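Local coordinates for protein N-acetylglucosaminidase (Paenibacillus barengoltzii, PDB 6INX) that probably hydrolyses linkages of N-acetylglucosamine in glycans as a family 18 glycoside hydrolase, and is classed with the endo-beta-N-acetylglucosaminidases, at residues 4-9 / 26-31; 232-237 / 319-324. All coordinates share one frame; numbering follows the deposited sequence.

Contact 1 of 2, residues 4-9 / 26-31; sequences NYVVAG and KLTHIN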
ATOM      1  N   ASN A   4      17.796   8.767 -29.033  1.00 44.26           N
ATOM      2  CA  ASN A   4      17.751   9.862 -28.071  1.00 33.50           C
ATOM      3  C   ASN A   4      16.744   9.570 -26.970  1.00 29.06           C
ATOM      4  O   ASN A   4      15.693   8.979 -27.209  1.00 31.86           O
ATOM      5  CB  ASN A   4      17.395  11.177 -28.761  1.00 37.32           C
ATOM      6  CG  ASN A   4      18.209  11.415 -30.012  1.00 45.85           C
ATOM      7  OD1 ASN A   4      19.325  11.935 -29.953  1.00 50.47           O
ATOM      8  ND2 ASN A   4      17.658  11.027 -31.157  1.00 49.91           N
ATOM      9  N   TYR A   5      17.075   9.990 -25.757  1.00 23.71           N
ATOM     10  CA  TYR A   5      16.216   9.782 -24.604  1.00 21.15           C
ATOM     11  C   TYR A   5      16.017  11.107 -23.885  1.00 19.32           C
ATOM     12  O   TYR A   5      16.836  12.023 -23.989  1.00 19.31           O
ATOM     13  CB  TYR A   5      16.824   8.752 -23.642  1.00 18.78           C
ATOM     14  CG  TYR A   5      16.953   7.367 -24.239  1.00 18.70           C
ATOM     15  CD1 TYR A   5      15.873   6.493 -24.252  1.00 19.25           C
ATOM     16  CD2 TYR A   5      18.157   6.934 -24.785  1.00 23.23           C
ATOM     17  CE1 TYR A   5      15.984   5.222 -24.796  1.00 22.45           C
ATOM     18  CE2 TYR A   5      18.280   5.668 -25.331  1.00 23.78           C
ATOM     19  CZ  TYR A   5      17.192   4.819 -25.336  1.00 23.87           C
ATOM     20  OH  TYR A   5      17.307   3.560 -25.879  1.00 25.49           O
ATOM     21  N   VAL A   6      14.906  11.194 -23.153  1.00 16.20           N
ATOM     22  CA  VAL A   6      14.654  12.341 -22.287  1.00 17.22           C
ATOM     23  C   VAL A   6      15.595  12.273 -21.094  1.00 15.40           C
ATOM     24  O   VAL A   6      15.704  11.235 -20.430  1.00 15.51           O
ATOM     25  CB  VAL A   6      13.188  12.348 -21.822  1.00 14.50           C
ATOM     26  CG1 VAL A   6      12.983  13.368 -20.708  1.00 14.49           C
ATOM     27  CG2 VAL A   6      12.248  12.624 -22.980  1.00 15.56           C
ATOM     28  N   VAL A   7      16.299  13.368 -20.832  1.00 14.39           N
ATOM     29  CA  VAL A   7      17.040  13.572 -19.589  1.00 14.27           C
ATOM     30  C   VAL A   7      16.495  14.868 -19.001  1.00 18.64           C
ATOM     31  O   VAL A   7      16.905  15.970 -19.396  1.00 15.50           O
ATOM     32  CB  VAL A   7      18.555  13.635 -19.807  1.00 19.46           C
ATOM     33  CG1 VAL A   7      19.279  13.859 -18.482  1.00 19.51           C
ATOM     34  CG2 VAL A   7      19.058  12.361 -20.494  1.00 17.53           C
ATOM     35  N   ALA A   8      15.545  14.757 -18.078  1.00 15.87           N
ATOM     36  CA  ALA A   8      14.773  15.902 -17.615  1.00 17.01           C
ATOM     37  C   ALA A   8      15.075  16.167 -16.149  1.00 18.60           C
ATOM     38  O   ALA A   8      14.977  15.265 -15.314  1.00 17.75           O
ATOM     39  CB  ALA A   8      13.278  15.668 -17.822  1.00 17.55           C
ATOM     40  N   GLY A   9      15.459  17.390 -15.842  1.00 13.38           N
ATOM     41  CA  GLY A   9      15.773  17.735 -14.473  1.00 11.86           C
ATOM     42  C   GLY A   9      14.818  18.760 -13.897  1.00 12.45           C
ATOM     43  O   GLY A   9      14.574  19.802 -14.517  1.00 12.41           O
ATOM     44  N   LYS A  26      23.908  18.478 -20.953  1.00 19.25           N
ATOM     45  CA  LYS A  26      23.580  17.110 -20.580  1.00 17.45           C
ATOM     46  C   LYS A  26      22.086  16.876 -20.430  1.00 20.87           C
ATOM     47  O   LYS A  26      21.657  15.718 -20.393  1.00 21.41           O
ATOM     48  CB  LYS A  26      24.301  16.727 -19.282  1.00 19.79           C
ATOM     49  CG  LYS A  26      25.817  16.756 -19.429  1.00 19.55           C
ATOM     50  CD  LYS A  26      26.537  16.445 -18.133  1.00 22.71           C
ATOM     51  CE  LYS A  26      28.046  16.642 -18.298  1.00 27.90           C
ATOM     52  NZ  LYS A  26      28.769  16.555 -17.001  1.00 29.95           N
ATOM     53  N   LEU A  27      21.296  17.938 -20.334  1.00 16.92           N
ATOM     54  CA  LEU A  27      19.856  17.839 -20.166  1.00 17.06           C
ATOM     55  C   LEU A  27      19.147  18.018 -21.501  1.00 19.48           C
ATOM     56  O   LEU A  27      19.602  18.759 -22.378  1.00 18.83           O
ATOM     57  CB  LEU A  27      19.375  18.926 -19.201  1.00 15.05           C
ATOM     58  CG  LEU A  27      19.961  18.864 -17.789  1.00 18.91           C
ATOM     59  CD1 LEU A  27      19.671  20.144 -17.025  1.00 20.38           C
ATOM     60  CD2 LEU A  27      19.411  17.660 -17.052  1.00 19.09           C
ATOM     61  N   THR A  28      18.022  17.327 -21.654  1.00 14.42           N
ATOM     62  CA  THR A  28      17.106  17.632 -22.744  1.00 14.98           C
ATOM     63  C   THR A  28      15.965  18.528 -22.300  1.00 15.62           C
ATOM     64  O   THR A  28      15.441  19.301 -23.110  1.00 14.17           O
ATOM     65  CB  THR A  28      16.540  16.349 -23.370  1.00 17.34           C
ATOM     66  OG1 THR A  28      15.719  15.657 -22.421  1.00 15.44           O
ATOM     67  CG2 THR A  28      17.665  15.425 -23.809  1.00 19.94           C
ATOM     68  N   HIS A  29      15.603  18.470 -21.020  1.00 15.13           N
ATOM     69  CA  HIS A  29      14.496  19.244 -20.484  1.00 13.88           C
ATOM     70  C   HIS A  29      14.855  19.748 -19.094  1.00 12.85           C
ATOM     71  O   HIS A  29      15.535  19.065 -18.325  1.00 12.94           O
ATOM     72  CB  HIS A  29      13.235  18.376 -20.328  1.00 13.33           C
ATOM     73  CG  HIS A  29      12.635  17.932 -21.624  1.00 14.13           C
ATOM     74  ND1 HIS A  29      13.224  16.981 -22.427  1.00 16.33           N
ATOM     75  CD2 HIS A  29      11.504  18.319 -22.258  1.00 15.33           C
ATOM     76  CE1 HIS A  29      12.472  16.789 -23.497  1.00 15.47           C
ATOM     77  NE2 HIS A  29      11.426  17.591 -23.421  1.00 17.74           N
ATOM     78  N   ILE A  30      14.376  20.942 -18.776  1.00 13.09           N
ATOM     79  CA  ILE A  30      14.366  21.444 -17.409  1.00 13.43           C
ATOM     80  C   ILE A  30      12.917  21.704 -17.034  1.00 12.31           C
ATOM     81  O   ILE A  30      12.171  22.293 -17.821  1.00 13.88           O
ATOM     82  CB  ILE A  30      15.194  22.732 -17.276  1.00 16.64           C
ATOM     83  CG1 ILE A  30      16.687  22.414 -17.332  1.00 20.64           C
ATOM     84  CG2 ILE A  30      14.853  23.463 -15.979  1.00 22.00           C
ATOM     85  CD1 ILE A  30      17.540  23.664 -17.459  1.00 29.33           C
ATOM     86  N   ASN A  31      12.514  21.246 -15.842  1.00 11.87           N
ATOM     87  CA  ASN A  31      11.204  21.546 -15.263  1.00 12.73           C
ATOM     88  C   ASN A  31      11.415  22.555 -14.136  1.00 11.49           C
ATOM     89  O   ASN A  31      12.031  22.232 -13.114  1.00 12.87           O
ATOM     90  CB  ASN A  31      10.561  20.287 -14.690  1.00 12.37           C
ATOM     91  CG  ASN A  31      10.412  19.176 -15.708  1.00 16.88           C
ATOM     92  OD1 ASN A  31      10.681  18.006 -15.403  1.00 22.34           O
ATOM     93  ND2 ASN A  31       9.968  19.518 -16.906  1.00 19.82           N
TER
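Thr28 and Val7 lock together where the two strands begin to run side by side. The hydroxyl OG1 of Thr28 sits between its own backbone N and carbonyl carbon (chi1 66°), and from there it reaches Val7 N, which donates to it over 2.8 Å at an N-H...O angle of 156°. The place a main-chain carbonyl would fill in a regular parallel pair is thus taken by a side chain. OG1 is also hydrogen-bonded, 2.8 Å away, to ND1 of its neighbour His29, in plane at the imidazole edge; this helps to fix the rotation of the ring. Val7 O in turn accepts from two amides, Thr28 N at 2.9 Å and His29 N at 3.3 Å, the latter well above the carbonyl plane.

Beyond this point regular parallel pairing takes over: Gly9 N bonds to His29 O, and Asn31 N to Gly9 O at 2.8 Å. These are the first two strands of the TIM barrel of family 18, joined as a beta-alpha-beta unit through helix 21-24. Ala8 and His29 face the barrel interior, Ala8 CB 3.7 Å from His29 CB, and the imidazole there meets Trp153 and Phe179 edge-to-face. The outer face is apolar: the side chains of Val7 and Leu27 cross at about a right angle, CG1 of Val7 4.1 Å from CD2 of Leu27, under Leu338 and Leu335 of helix 333-341. A CB on Gly9 would point into this layer, only 3.5 Å from Leu27 CD2.

The packing thins out at the N-terminal end. Here the side chain of Tyr5 leaves the backbone away from 26-31, and the partly exposed residue contributes little more than its carbonyl O, against Thr28 CG2. Lys26 likewise leads off to salt bridges with Asp336 and Glu22.

Contact 2 of 2, residues 232-237 / 319-324; sequences IGAAFY and AGVMFW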
ATOM      1  N   ILE A 232      10.634   7.788 -16.432  1.00 11.59           N
ATOM      2  CA  ILE A 232      10.686   7.322 -15.041  1.00 11.11           C
ATOM      3  C   ILE A 232      11.461   8.297 -14.167  1.00 11.29           C
ATOM      4  O   ILE A 232      12.074   9.241 -14.669  1.00 12.98           O
ATOM      5  CB  ILE A 232      11.235   5.888 -14.913  1.00  9.38           C
ATOM      6  CG1 ILE A 232      12.697   5.830 -15.375  1.00 11.68           C
ATOM      7  CG2 ILE A 232      10.361   4.922 -15.694  1.00 11.10           C
ATOM      8  CD1 ILE A 232      13.433   4.547 -14.961  1.00 12.33           C
ATOM      9  N   GLY A 233      11.434   8.090 -12.856  1.00 11.73           N
ATOM     10  CA  GLY A 233      11.981   9.043 -11.901  1.00 11.61           C
ATOM     11  C   GLY A 233      13.177   8.526 -11.126  1.00 10.91           C
ATOM     12  O   GLY A 233      13.203   7.363 -10.698  1.00 10.98           O
ATOM     13  N   ALA A 234      14.147   9.420 -10.918  1.00 12.79           N
ATOM     14  CA  ALA A 234      15.298   9.222 -10.051  1.00 10.41           C
ATOM     15  C   ALA A 234      15.317  10.319  -9.002  1.00 13.04           C
ATOM     16  O   ALA A 234      14.926  11.461  -9.263  1.00 13.21           O
ATOM     17  CB  ALA A 234      16.620   9.285 -10.835  1.00 14.26           C
ATOM     18  N   ALA A 235      15.787   9.973  -7.814  1.00 11.70           N
ATOM     19  CA  ALA A 235      15.774  10.882  -6.682  1.00 10.76           C
ATOM     20  C   ALA A 235      17.205  11.198  -6.287  1.00 10.62           C
ATOM     21  O   ALA A 235      18.003  10.285  -6.062  1.00 12.25           O
ATOM     22  CB  ALA A 235      15.040  10.257  -5.498  1.00 11.89           C
ATOM     23  N   PHE A 236      17.517  12.488  -6.180  1.00 12.02           N
ATOM     24  CA  PHE A 236      18.813  12.943  -5.683  1.00  9.04           C
ATOM     25  C   PHE A 236      18.812  13.165  -4.170  1.00 10.80           C
ATOM     26  O   PHE A 236      19.597  13.976  -3.656  1.00 13.69           O
ATOM     27  CB  PHE A 236      19.244  14.223  -6.413  1.00 11.64           C
ATOM     28  CG  PHE A 236      19.626  14.035  -7.865  1.00 10.77           C
ATOM     29  CD1 PHE A 236      19.431  12.842  -8.541  1.00 12.32           C
ATOM     30  CD2 PHE A 236      20.173  15.106  -8.565  1.00 12.64           C
ATOM     31  CE1 PHE A 236      19.797  12.713  -9.882  1.00 13.66           C
ATOM     32  CE2 PHE A 236      20.539  14.977  -9.898  1.00 12.95           C
ATOM     33  CZ  PHE A 236      20.345  13.798 -10.553  1.00 13.58           C
ATOM     34  N   TYR A 237      17.961  12.447  -3.436  1.00 10.70           N
ATOM     35  CA  TYR A 237      17.808  12.636  -1.995  1.00  9.54           C
ATOM     36  C   TYR A 237      17.255  11.338  -1.424  1.00  9.65           C
ATOM     37  O   TYR A 237      16.809  10.451  -2.161  1.00 11.20           O
ATOM     38  CB  TYR A 237      16.847  13.799  -1.681  1.00 13.80           C
ATOM     39  CG  TYR A 237      15.455  13.440  -2.131  1.00 12.54           C
ATOM     40  CD1 TYR A 237      15.080  13.603  -3.452  1.00 13.40           C
ATOM     41  CD2 TYR A 237      14.542  12.849  -1.252  1.00 12.23           C
ATOM     42  CE1 TYR A 237      13.831  13.218  -3.904  1.00 11.16           C
ATOM     43  CE2 TYR A 237      13.289  12.471  -1.689  1.00 11.76           C
ATOM     44  CZ  TYR A 237      12.946  12.654  -3.014  1.00 12.30           C
ATOM     45  OH  TYR A 237      11.716  12.259  -3.455  1.00 14.36           O
ATOM     46  N   ALA A 319      10.706   6.416 -22.608  1.00 15.05           N
ATOM     47  CA  ALA A 319      11.104   7.717 -23.142  1.00 16.10           C
ATOM     48  C   ALA A 319      12.397   8.239 -22.525  1.00 14.98           C
ATOM     49  O   ALA A 319      13.179   8.911 -23.208  1.00 15.70           O
ATOM     50  CB  ALA A 319       9.987   8.744 -22.947  1.00 14.65           C
ATOM     51  N   GLY A 320      12.633   7.979 -21.244  1.00 12.95           N
ATOM     52  CA  GLY A 320      13.802   8.537 -20.585  1.00 12.40           C
ATOM     53  C   GLY A 320      13.591   8.616 -19.081  1.00 11.56           C
ATOM     54  O   GLY A 320      12.798   7.869 -18.516  1.00 13.05           O
ATOM     55  N   VAL A 321      14.341   9.526 -18.458  1.00 11.79           N
ATOM     56  CA  VAL A 321      14.418   9.642 -17.003  1.00 14.70           C
ATOM     57  C   VAL A 321      14.330  11.111 -16.621  1.00 14.20           C
ATOM     58  O   VAL A 321      14.888  11.976 -17.306  1.00 13.44           O
ATOM     59  CB  VAL A 321      15.728   9.037 -16.454  1.00 12.88           C
ATOM     60  CG1 VAL A 321      15.781   9.158 -14.917  1.00 15.62           C
ATOM     61  CG2 VAL A 321      15.888   7.589 -16.901  1.00 14.18           C
ATOM     62  N   MET A 322      13.634  11.391 -15.518  1.00 14.09           N
ATOM     63  CA  MET A 322      13.657  12.701 -14.890  1.00 12.69           C
ATOM     64  C   MET A 322      14.159  12.571 -13.458  1.00 13.82           C
ATOM     65  O   MET A 322      14.145  11.482 -12.870  1.00 15.16           O
ATOM     66  CB  MET A 322      12.281  13.384 -14.936  1.00 13.81           C
ATOM     67  CG  MET A 322      11.200  12.646 -14.184  1.00 17.37           C
ATOM     68  SD  MET A 322      11.214  13.070 -12.435  1.00 17.14           S
ATOM     69  CE  MET A 322       9.592  12.444 -11.976  1.00 15.14           C
ATOM     70  N   PHE A 323      14.599  13.689 -12.885  1.00 12.01           N
ATOM     71  CA  PHE A 323      15.094  13.662 -11.515  1.00 12.35           C
ATOM     72  C   PHE A 323      14.613  14.854 -10.699  1.00 11.61           C
ATOM     73  O   PHE A 323      14.402  15.955 -11.219  1.00 11.09           O
ATOM     74  CB  PHE A 323      16.624  13.540 -11.450  1.00 11.95           C
ATOM     75  CG  PHE A 323      17.370  14.710 -12.033  1.00 12.25           C
ATOM     76  CD1 PHE A 323      17.634  15.841 -11.269  1.00 12.10           C
ATOM     77  CD2 PHE A 323      17.854  14.659 -13.333  1.00 15.06           C
ATOM     78  CE1 PHE A 323      18.345  16.915 -11.807  1.00 13.23           C
ATOM     79  CE2 PHE A 323      18.570  15.718 -13.868  1.00 14.33           C
ATOM     80  CZ  PHE A 323      18.818  16.843 -13.103  1.00 14.59           C
ATOM     81  N   TRP A 324      14.439  14.606  -9.406  1.00 11.77           N
ATOM     82  CA  TRP A 324      14.212  15.637  -8.398  1.00 11.36           C
ATOM     83  C   TRP A 324      15.371  15.542  -7.419  1.00 12.29           C
ATOM     84  O   TRP A 324      15.580  14.474  -6.833  1.00 12.01           O
ATOM     85  CB  TRP A 324      12.907  15.380  -7.630  1.00 12.56           C
ATOM     86  CG  TRP A 324      12.700  16.429  -6.572  1.00 12.32           C
ATOM     87  CD1 TRP A 324      13.220  16.447  -5.306  1.00 13.53           C
ATOM     88  CD2 TRP A 324      11.991  17.659  -6.730  1.00 11.39           C
ATOM     89  NE1 TRP A 324      12.847  17.598  -4.662  1.00 14.96           N
ATOM     90  CE2 TRP A 324      12.097  18.363  -5.516  1.00 12.85           C
ATOM     91  CE3 TRP A 324      11.268  18.227  -7.778  1.00 13.45           C
ATOM     92  CZ2 TRP A 324      11.505  19.607  -5.322  1.00 18.39           C
ATOM     93  CZ3 TRP A 324      10.680  19.454  -7.586  1.00 14.21           C
ATOM     94  CH2 TRP A 324      10.807  20.137  -6.367  1.00 14.52           C
TER
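Phe236 and Phe323 lie face to face in an offset stack, centroids 4.3 Å apart and planes within 8° of parallel. CE2 of Phe236 comes to 3.3 Å from CD1 of Phe323, and Phe323 CB sits over the face of the Phe236 ring. Phe323 presents its ring this way because CG lies between its backbone N and carbonyl carbon (chi1 64°). Next to the stack, Trp324 O accepts from Phe236 N at 2.9 Å in an almost straight bond and also meets the edge of the Tyr237 ring, 3.5 Å from CD1. Tyr237 CE1 closes on Trp324 CD1 at 3.6 Å, the two ring systems nearly perpendicular.

Behind these rings the parallel strands 230-235 and 320-324, seventh and eighth of the TIM barrel, hold the register: Ala234 N bonds to Met322 O at 2.8 Å, and Trp324 N to Ala234 O at 3.2 Å. Leu334, Leu335 and Leu338 of helix 333-341 cover the phenylalanines. An alanine in place of Phe236 would probably open a gap beside Leu334 and strip one face of the Phe323 ring of its stacking partner, leaving that ring less firmly held.

The chemistry divides by side: apolar stacking under helix 333-341, and at the C-terminal mouth a polar grip, Tyr237 OH bonded to Asp186 beside Trp324, probably the pocket floor as in family 18 relatives.

How the contacts relate
Contacts 1 and 2 sit next to each other in one barrel wall, their centres about 10 Å apart, in the strand order 230-235, 320-324, 6-12, 29-38. The last barrel strand pairs with the first and so closes the cylinder: Val6 N lies 2.9 Å from Ala319 O and Ala8 O 2.9 Å from Phe323 N, both probable hydrogen bonds. Phe323 also spans the seam, its CZ 3.5 Å from Gly9 CA. Leu335 and Leu338 serve both contacts on the outside, and Gln181 meets Asn31 and Met322 inside. Contact 2 ends near the probable substrate pocket, where Tyr10, following 4-9, meets the ring of Trp324.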